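Side-chain contacts in transcriptional regulator, TetR family (Agrobacterium tumefaciens, PDB 3C2B), which probably binds regulatory DNA through a helix-turn-helix domain and controls transcription, as members of the TetR family do: residues Glu94-Ala97 against His98-Asp102; Asp140-Ala143 against Arg144-Glu148; Glu163-Arg166 against Ser167-Leu171. All coordinates share one frame; numbering follows the deposited sequence.

Contact 1 of 3, residues Glu94-Ala97 against His98-Asp102; sequences EVFA and HDLLD
Val-95 and Asp-99 lie side by side one turn apart on helix 86-104 and point the same way. Val-95 CG1 comes 3.6 Å from Asp-99 OD2. The CG1 branch is anti to the backbone N (chi1 173°), which turns it along the helix to the carboxylate. The Asp-99 carboxylate also lies beside the carbonyl of its own turn, with Asp-99 CG 3.1 Å from Val-95 O. Its two oxygens and that carbonyl are all acceptors, so this is a contact without a bond. Val-95 O accepts Asp-99 N at 2.9 Å.

One position further along, Phe-96 meets Leu-100. Phe-96 CE2 is 4.2 Å from Leu-100 CD2, and the methyl approaches the ring obliquely. The main-chain bond of the same turn, from Leu-100 N to Phe-96 O, is 2.8 Å. Leu-101 lays its CG 3.4 Å from Ala-97 O, the same carbonyl that its own N binds.

Phe-96 packs on Ile-139, Arg-142, Ala-143 and Leu-146 of helix 137-152. Leu-100 rests on Tyr-169 and Val-173 of helix 161-173, and Ala-97 on Ile-172 of that helix and Ala-194 of helix 190-205. Glu-94 sends its carboxylate out to a salt bridge with Lys-195. The pattern is that of an amphipathic alpha-helix with i to i+4 contacts, here in the all-helical C-terminal domain of a TetR-family regulator.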
loop_
_atom_site.group_PDB
_atom_site.type_symbol
_atom_site.label_atom_id
_atom_site.label_comp_id
_atom_site.label_asym_id
_atom_site.label_seq_id
_atom_site.Cartn_x
_atom_site.Cartn_y
_atom_site.Cartn_z
ATOM N N GLU A 94 15.196 -6.421 13.105
ATOM C CA GLU A 94 13.913 -7.030 13.435
ATOM C C GLU A 94 13.014 -6.076 14.237
ATOM O O GLU A 94 11.817 -6.007 13.984
ATOM C CB GLU A 94 14.089 -8.333 14.219
ATOM C CG GLU A 94 14.733 -9.456 13.391
ATOM C CD GLU A 94 14.721 -10.807 14.120
ATOM O OE1 GLU A 94 13.735 -11.131 14.825
ATOM O OE2 GLU A 94 15.705 -11.548 13.982
ATOM N N VAL A 95 13.585 -5.396 15.241
ATOM C CA VAL A 95 12.803 -4.474 16.063
ATOM C C VAL A 95 12.239 -3.347 15.176
ATOM O O VAL A 95 11.066 -3.002 15.262
ATOM C CB VAL A 95 13.600 -3.954 17.291
ATOM C CG1 VAL A 95 12.816 -2.848 18.041
ATOM C CG2 VAL A 95 13.977 -5.123 18.242
ATOM N N PHE A 96 13.088 -2.828 14.290
ATOM C CA PHE A 96 12.621 -1.877 13.328
ATOM C C PHE A 96 11.386 -2.402 12.519
ATOM O O PHE A 96 10.331 -1.748 12.442
ATOM C CB PHE A 96 13.737 -1.478 12.359
ATOM C CG PHE A 96 13.230 -0.613 11.283
ATOM C CD1 PHE A 96 13.089 0.770 11.505
ATOM C CD2 PHE A 96 12.784 -1.174 10.071
ATOM C CE1 PHE A 96 12.543 1.607 10.526
ATOM C CE2 PHE A 96 12.214 -0.332 9.067
ATOM C CZ PHE A 96 12.087 1.065 9.315
ATOM N N ALA A 97 11.533 -3.568 11.898
ATOM C CA ALA A 97 10.460 -4.087 11.019
ATOM C C ALA A 97 9.126 -4.195 11.763
ATOM O O ALA A 97 8.085 -3.810 11.235
ATOM C CB ALA A 97 10.880 -5.419 10.422
ATOM N N HIS A 98 9.175 -4.696 12.999
ATOM C CA HIS A 98 8.000 -4.871 13.841
ATOM C C HIS A 98 7.399 -3.502 14.235
ATOM O O HIS A 98 6.177 -3.309 14.157
ATOM C CB HIS A 98 8.443 -5.697 15.088
ATOM C CG HIS A 98 7.324 -6.282 15.905
ATOM N ND1 HIS A 98 7.526 -7.349 16.769
ATOM C CD2 HIS A 98 6.016 -5.932 16.046
ATOM C CE1 HIS A 98 6.392 -7.628 17.399
ATOM N NE2 HIS A 98 5.460 -6.797 16.962
ATOM N N ASP A 99 8.261 -2.562 14.669
ATOM C CA ASP A 99 7.861 -1.158 14.867
ATOM C C ASP A 99 7.184 -0.546 13.606
ATOM O O ASP A 99 6.171 0.113 13.710
ATOM C CB ASP A 99 9.078 -0.304 15.218
ATOM C CG ASP A 99 9.642 -0.601 16.583
ATOM O OD1 ASP A 99 8.998 -1.304 17.396
ATOM O OD2 ASP A 99 10.751 -0.094 16.867
ATOM N N LEU A 100 7.751 -0.748 12.437
ATOM C CA LEU A 100 7.120 -0.266 11.172
ATOM C C LEU A 100 5.670 -0.794 10.991
ATOM O O LEU A 100 4.724 -0.018 10.788
ATOM C CB LEU A 100 7.979 -0.609 9.944
ATOM C CG LEU A 100 7.360 -0.207 8.558
ATOM C CD1 LEU A 100 6.966 1.298 8.501
ATOM C CD2 LEU A 100 8.345 -0.522 7.390
ATOM N N LEU A 101 5.517 -2.110 11.106
ATOM C CA LEU A 101 4.230 -2.757 10.949
ATOM C C LEU A 101 3.206 -2.180 11.943
ATOM O O LEU A 101 2.076 -1.836 11.587
ATOM C CB LEU A 101 4.420 -4.259 11.137
ATOM C CG LEU A 101 5.099 -4.899 9.925
ATOM C CD1 LEU A 101 5.691 -6.282 10.309
ATOM C CD2 LEU A 101 4.184 -4.921 8.621
ATOM N N ASP A 102 3.659 -2.070 13.186
ATOM C CA ASP A 102 2.885 -1.542 14.270
ATOM C C ASP A 102 2.504 -0.088 14.022
ATOM O O ASP A 102 1.391 0.291 14.262
ATOM C CB ASP A 102 3.736 -1.675 15.518
ATOM C CG ASP A 102 2.947 -1.966 16.697
ATOM O OD1 ASP A 102 2.361 -3.070 16.767
ATOM O OD2 ASP A 102 2.922 -1.100 17.559
#

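Contact 2 of 3, residues Asp140-Ala143 against Arg144-Glu148; sequences DRRA and RGLIE
Charge pairs Asp-140 with Arg-144, but loosely. Asp-140 OD2 is 4.0 Å from Arg-144 NH2, a long salt bridge. OD2 lies well out of the guanidinium plane, so no N-H points at it; the two planes are 70° apart. Closer is Asp-140 CB, 3.4 Å from Arg-144 NH2 and over one face of the guanidinium. Arg-144 CG is anti to the carbonyl carbon (chi1 -57°), which carries the chain back past Asp-140 O, 3.1 Å from Arg-144 CG. The stronger polar partners of Asp-140 lie outside: OD1 binds Tyr-165 OH and forms a salt bridge with Arg-136.

Van der Waals contact joins Arg-142 and Leu-146. The arginine chain bends at chi2 and chi3, and its aliphatic CD comes 3.9 Å from Leu-146 CD2. Leu-146 CD1 sits 3.8 Å above the Arg-142 guanidinium plane, offset toward the rim.

Main-chain bonds run from each N to the carbonyl four residues back. Gly-145 N to Arg-141 O is 2.9 Å.

Arg-142 NE is buried and has no partner in the model. The Leu-146 methyls cover one face of the group but can offer NE no acceptor. The attraction of Asp-140 and Arg-144 is probably electrostatic, without a directed bond. The aspartate's hydrogen bond to Tyr-165 ties this helix to helix 161-173, while Arg-136 lies just before the helix itself.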
loop_
_atom_site.group_PDB
_atom_site.type_symbol
_atom_site.label_atom_id
_atom_site.label_comp_id
_atom_site.label_asym_id
_atom_site.label_seq_id
_atom_site.Cartn_x
_atom_site.Cartn_y
_atom_site.Cartn_z
ATOM N N ASP A 140 11.819 6.667 8.716
ATOM C CA ASP A 140 12.748 6.595 7.598
ATOM C C ASP A 140 14.176 6.893 8.056
ATOM O O ASP A 140 15.113 6.258 7.585
ATOM C CB ASP A 140 12.346 7.557 6.485
ATOM C CG ASP A 140 11.113 7.092 5.697
ATOM O OD1 ASP A 140 10.636 5.958 5.893
ATOM O OD2 ASP A 140 10.634 7.869 4.848
ATOM N N ARG A 141 14.334 7.850 8.970
ATOM C CA ARG A 141 15.667 8.215 9.474
ATOM C C ARG A 141 16.222 7.068 10.326
ATOM O O ARG A 141 17.407 6.769 10.254
ATOM C CB ARG A 141 15.660 9.543 10.248
ATOM C CG ARG A 141 16.960 10.347 10.052
ATOM C CD ARG A 141 17.039 11.606 10.906
ATOM N NE ARG A 141 18.121 12.489 10.459
ATOM C CZ ARG A 141 17.974 13.478 9.565
ATOM N NH1 ARG A 141 16.794 13.710 8.990
ATOM N NH2 ARG A 141 19.018 14.234 9.229
ATOM N N ARG A 142 15.352 6.420 11.111
ATOM C CA ARG A 142 15.715 5.212 11.850
ATOM C C ARG A 142 16.331 4.176 10.886
ATOM O O ARG A 142 17.458 3.752 11.072
ATOM C CB ARG A 142 14.483 4.618 12.533
ATOM C CG ARG A 142 14.733 3.867 13.815
ATOM C CD ARG A 142 15.633 2.673 13.602
ATOM N NE ARG A 142 16.784 2.690 14.518
ATOM C CZ ARG A 142 16.896 1.972 15.633
ATOM N NH1 ARG A 142 17.989 2.068 16.379
ATOM N NH2 ARG A 142 15.917 1.172 16.010
ATOM N N ALA A 143 15.597 3.840 9.835
ATOM C CA ALA A 143 15.954 2.788 8.929
ATOM C C ALA A 143 17.277 3.060 8.218
ATOM O O ALA A 143 18.128 2.173 8.169
ATOM C CB ALA A 143 14.818 2.540 7.933
ATOM N N ARG A 144 17.456 4.296 7.735
ATOM C CA ARG A 144 18.689 4.707 7.048
ATOM C C ARG A 144 19.865 4.698 8.004
ATOM O O ARG A 144 20.958 4.286 7.624
ATOM C CB ARG A 144 18.576 6.117 6.460
ATOM C CG ARG A 144 17.433 6.334 5.502
ATOM C CD ARG A 144 17.595 7.737 4.882
ATOM N NE ARG A 144 16.374 8.530 4.996
ATOM C CZ ARG A 144 15.355 8.505 4.135
ATOM N NH1 ARG A 144 15.363 7.726 3.052
ATOM N NH2 ARG A 144 14.310 9.273 4.372
ATOM N N GLY A 145 19.630 5.183 9.224
ATOM C CA GLY A 145 20.635 5.146 10.304
ATOM C C GLY A 145 21.153 3.735 10.558
ATOM O O GLY A 145 22.352 3.488 10.589
ATOM N N LEU A 146 20.231 2.803 10.697
ATOM C CA LEU A 146 20.515 1.371 10.827
ATOM C C LEU A 146 21.257 0.754 9.630
ATOM O O LEU A 146 22.206 0.009 9.791
ATOM C CB LEU A 146 19.182 0.665 10.985
ATOM C CG LEU A 146 19.003 -0.347 12.087
ATOM C CD1 LEU A 146 19.765 0.053 13.336
ATOM C CD2 LEU A 146 17.491 -0.517 12.368
ATOM N N ILE A 147 20.802 1.073 8.423
ATOM C CA ILE A 147 21.366 0.560 7.208
ATOM C C ILE A 147 22.774 1.124 7.032
ATOM O O ILE A 147 23.695 0.402 6.634
ATOM C CB ILE A 147 20.427 0.870 6.014
ATOM C CG1 ILE A 147 19.103 0.084 6.163
ATOM C CG2 ILE A 147 21.071 0.513 4.674
ATOM C CD1 ILE A 147 18.127 0.264 4.949
ATOM N N GLU A 148 22.951 2.403 7.338
ATOM C CA GLU A 148 24.280 3.012 7.338
ATOM C C GLU A 148 25.220 2.363 8.372
ATOM O O GLU A 148 26.350 2.008 8.042
ATOM C CB GLU A 148 24.147 4.533 7.532
ATOM C CG GLU A 148 25.416 5.342 7.398
ATOM C CD GLU A 148 26.324 4.860 6.286
ATOM O OE1 GLU A 148 25.841 4.371 5.249
ATOM O OE2 GLU A 148 27.542 5.006 6.452
#

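Contact 3 of 3, residues Glu163-Arg166 against Ser167-Leu171; sequences EAYR and SFYGL
Tyr-165 and Tyr-169 each carry CG anti to the backbone N (chi1 178° and -173°). The two side chains therefore run side by side, pointing the same way, one turn apart. Their rings are not stacked. Tyr-165 OH lies in the plane of the Tyr-169 ring at its edge, 3.7 Å from Tyr-169 CD2. Tyr-169 CD2 in turn is 4.0 Å from Tyr-165 CZ and meets that ring obliquely. The Tyr-165 hydroxyl has its polar partner in Asp-140.

A water joins three side chains on the side of the helix that faces the second subunit. It donates to Glu-163 OE2 at 3.0 Å and accepts from Arg-166 NH1 at 3.1 Å, lying in the guanidinium plane at its edge. Ser-167 OG is also 3.0 Å from the water O. The Arg-166 chain is extended from CG to NE, which carries the guanidinium out to the water. Ser-167 OG has a weak, unsettled bond to Glu-163 O at 3.2 Å and also bonds to Tyr-205 OH. The main chain of the same turn closes through Ser-167 N and Glu-163 O at 2.9 Å.

Glu-163 forms a salt bridge with Arg-193 of the second subunit, Arg-166 bonds to the carbonyls of Ile-172 and Leu-171 of the second subunit, and Leu-171 packs on its own copy there. Within the chain, Tyr-165 fits against helices 86-104 and 137-152, while Phe-168 meets Phe-201 of helix 190-205. Helix 161-173 thus lies among three helices of its own chain and forms part of the dimer interface.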
loop_
_atom_site.group_PDB
_atom_site.type_symbol
_atom_site.label_atom_id
_atom_site.label_comp_id
_atom_site.label_asym_id
_atom_site.label_seq_id
_atom_site.Cartn_x
_atom_site.Cartn_y
_atom_site.Cartn_z
ATOM N N GLU A 163 17.613 2.354 -2.153
ATOM C CA GLU A 163 17.127 1.180 -2.818
ATOM C C GLU A 163 17.149 -0.029 -1.864
ATOM O O GLU A 163 16.223 -0.828 -1.846
ATOM C CB GLU A 163 17.994 0.970 -4.051
ATOM C CG GLU A 163 17.631 -0.157 -4.937
ATOM C CD GLU A 163 16.330 -0.000 -5.719
ATOM O OE1 GLU A 163 15.836 1.124 -5.948
ATOM O OE2 GLU A 163 15.825 -1.053 -6.142
ATOM N N ALA A 164 18.195 -0.120 -1.046
ATOM C CA ALA A 164 18.235 -1.111 0.008
ATOM C C ALA A 164 17.075 -0.901 0.953
ATOM O O ALA A 164 16.445 -1.859 1.334
ATOM C CB ALA A 164 19.551 -1.065 0.772
ATOM N N TYR A 165 16.805 0.345 1.351
ATOM C CA TYR A 165 15.643 0.626 2.243
ATOM C C TYR A 165 14.318 0.345 1.538
ATOM O O TYR A 165 13.390 -0.260 2.118
ATOM C CB TYR A 165 15.697 2.056 2.830
ATOM C CG TYR A 165 14.498 2.439 3.719
ATOM C CD1 TYR A 165 13.855 1.476 4.522
ATOM C CD2 TYR A 165 14.040 3.761 3.788
ATOM C CE1 TYR A 165 12.770 1.794 5.332
ATOM C CE2 TYR A 165 12.937 4.097 4.647
ATOM C CZ TYR A 165 12.334 3.097 5.414
ATOM O OH TYR A 165 11.234 3.368 6.220
ATOM N N ARG A 166 14.236 0.745 0.271
ATOM C CA ARG A 166 13.089 0.416 -0.582
ATOM C C ARG A 166 12.724 -1.087 -0.565
ATOM O O ARG A 166 11.516 -1.457 -0.340
ATOM C CB ARG A 166 13.270 0.988 -2.036
ATOM C CG ARG A 166 11.994 0.874 -2.879
ATOM C CD ARG A 166 12.184 1.253 -4.381
ATOM N NE ARG A 166 10.927 1.152 -5.114
ATOM C CZ ARG A 166 10.357 0.006 -5.523
ATOM N NH1 ARG A 166 10.939 -1.163 -5.308
ATOM N NH2 ARG A 166 9.195 0.022 -6.139
ATOM N N SER A 167 13.736 -1.929 -0.797
ATOM C CA SER A 167 13.589 -3.375 -0.771
ATOM C C SER A 167 13.143 -3.859 0.614
ATOM O O SER A 167 12.211 -4.629 0.715
ATOM C CB SER A 167 14.903 -4.074 -1.117
ATOM O OG SER A 167 15.263 -3.866 -2.481
ATOM N N PHE A 168 13.796 -3.394 1.663
ATOM C CA PHE A 168 13.474 -3.783 3.031
ATOM C C PHE A 168 12.043 -3.433 3.346
ATOM O O PHE A 168 11.295 -4.253 3.900
ATOM C CB PHE A 168 14.413 -3.061 3.999
ATOM C CG PHE A 168 14.404 -3.596 5.414
ATOM C CD1 PHE A 168 14.135 -4.945 5.693
ATOM C CD2 PHE A 168 14.680 -2.742 6.479
ATOM C CE1 PHE A 168 14.178 -5.421 7.015
ATOM C CE2 PHE A 168 14.743 -3.228 7.799
ATOM C CZ PHE A 168 14.479 -4.574 8.058
ATOM N N TYR A 169 11.619 -2.254 2.922
ATOM C CA TYR A 169 10.283 -1.786 3.261
ATOM C C TYR A 169 9.269 -2.680 2.570
ATOM O O TYR A 169 8.268 -3.086 3.181
ATOM C CB TYR A 169 10.146 -0.316 2.830
ATOM C CG TYR A 169 8.864 0.364 3.264
ATOM C CD1 TYR A 169 7.630 0.037 2.704
ATOM C CD2 TYR A 169 8.903 1.338 4.245
ATOM C CE1 TYR A 169 6.464 0.682 3.150
ATOM C CE2 TYR A 169 7.752 2.006 4.666
ATOM C CZ TYR A 169 6.569 1.671 4.144
ATOM O OH TYR A 169 5.503 2.374 4.598
ATOM N N GLY A 170 9.488 -2.962 1.285
ATOM C CA GLY A 170 8.527 -3.799 0.532
ATOM C C GLY A 170 8.488 -5.220 1.098
ATOM O O GLY A 170 7.425 -5.860 1.186
ATOM N N LEU A 171 9.650 -5.722 1.497
ATOM C CA LEU A 171 9.733 -7.042 2.156
ATOM C C LEU A 171 8.993 -7.118 3.497
ATOM O O LEU A 171 8.362 -8.132 3.803
ATOM C CB LEU A 171 11.181 -7.519 2.337
ATOM C CG LEU A 171 11.983 -7.827 1.045
ATOM C CD1 LEU A 171 13.483 -8.011 1.378
ATOM C CD2 LEU A 171 11.473 -9.116 0.306
HETATM O O HOH W 1 13.720 -2.100 -4.316
#

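From the N terminus, contact 1 comes first, on helix 86-104. Contact 2 follows on helix 137-152 and contact 3 on helix 161-173. Each is a short span within one helix, so none closes a long loop. They run in series, and none nests in or crosses another. All three meet in space. Phe-96 CD2 of contact 1 is 3.6 Å from Phe-168 CE2 of contact 3. Ile-147 CD1 of contact 2 is 3.7 Å from Tyr-165 CB of contact 3, and the helices of these two contacts are consecutive. Together they tie three helices into one core. Only contact 3 touches the second subunit.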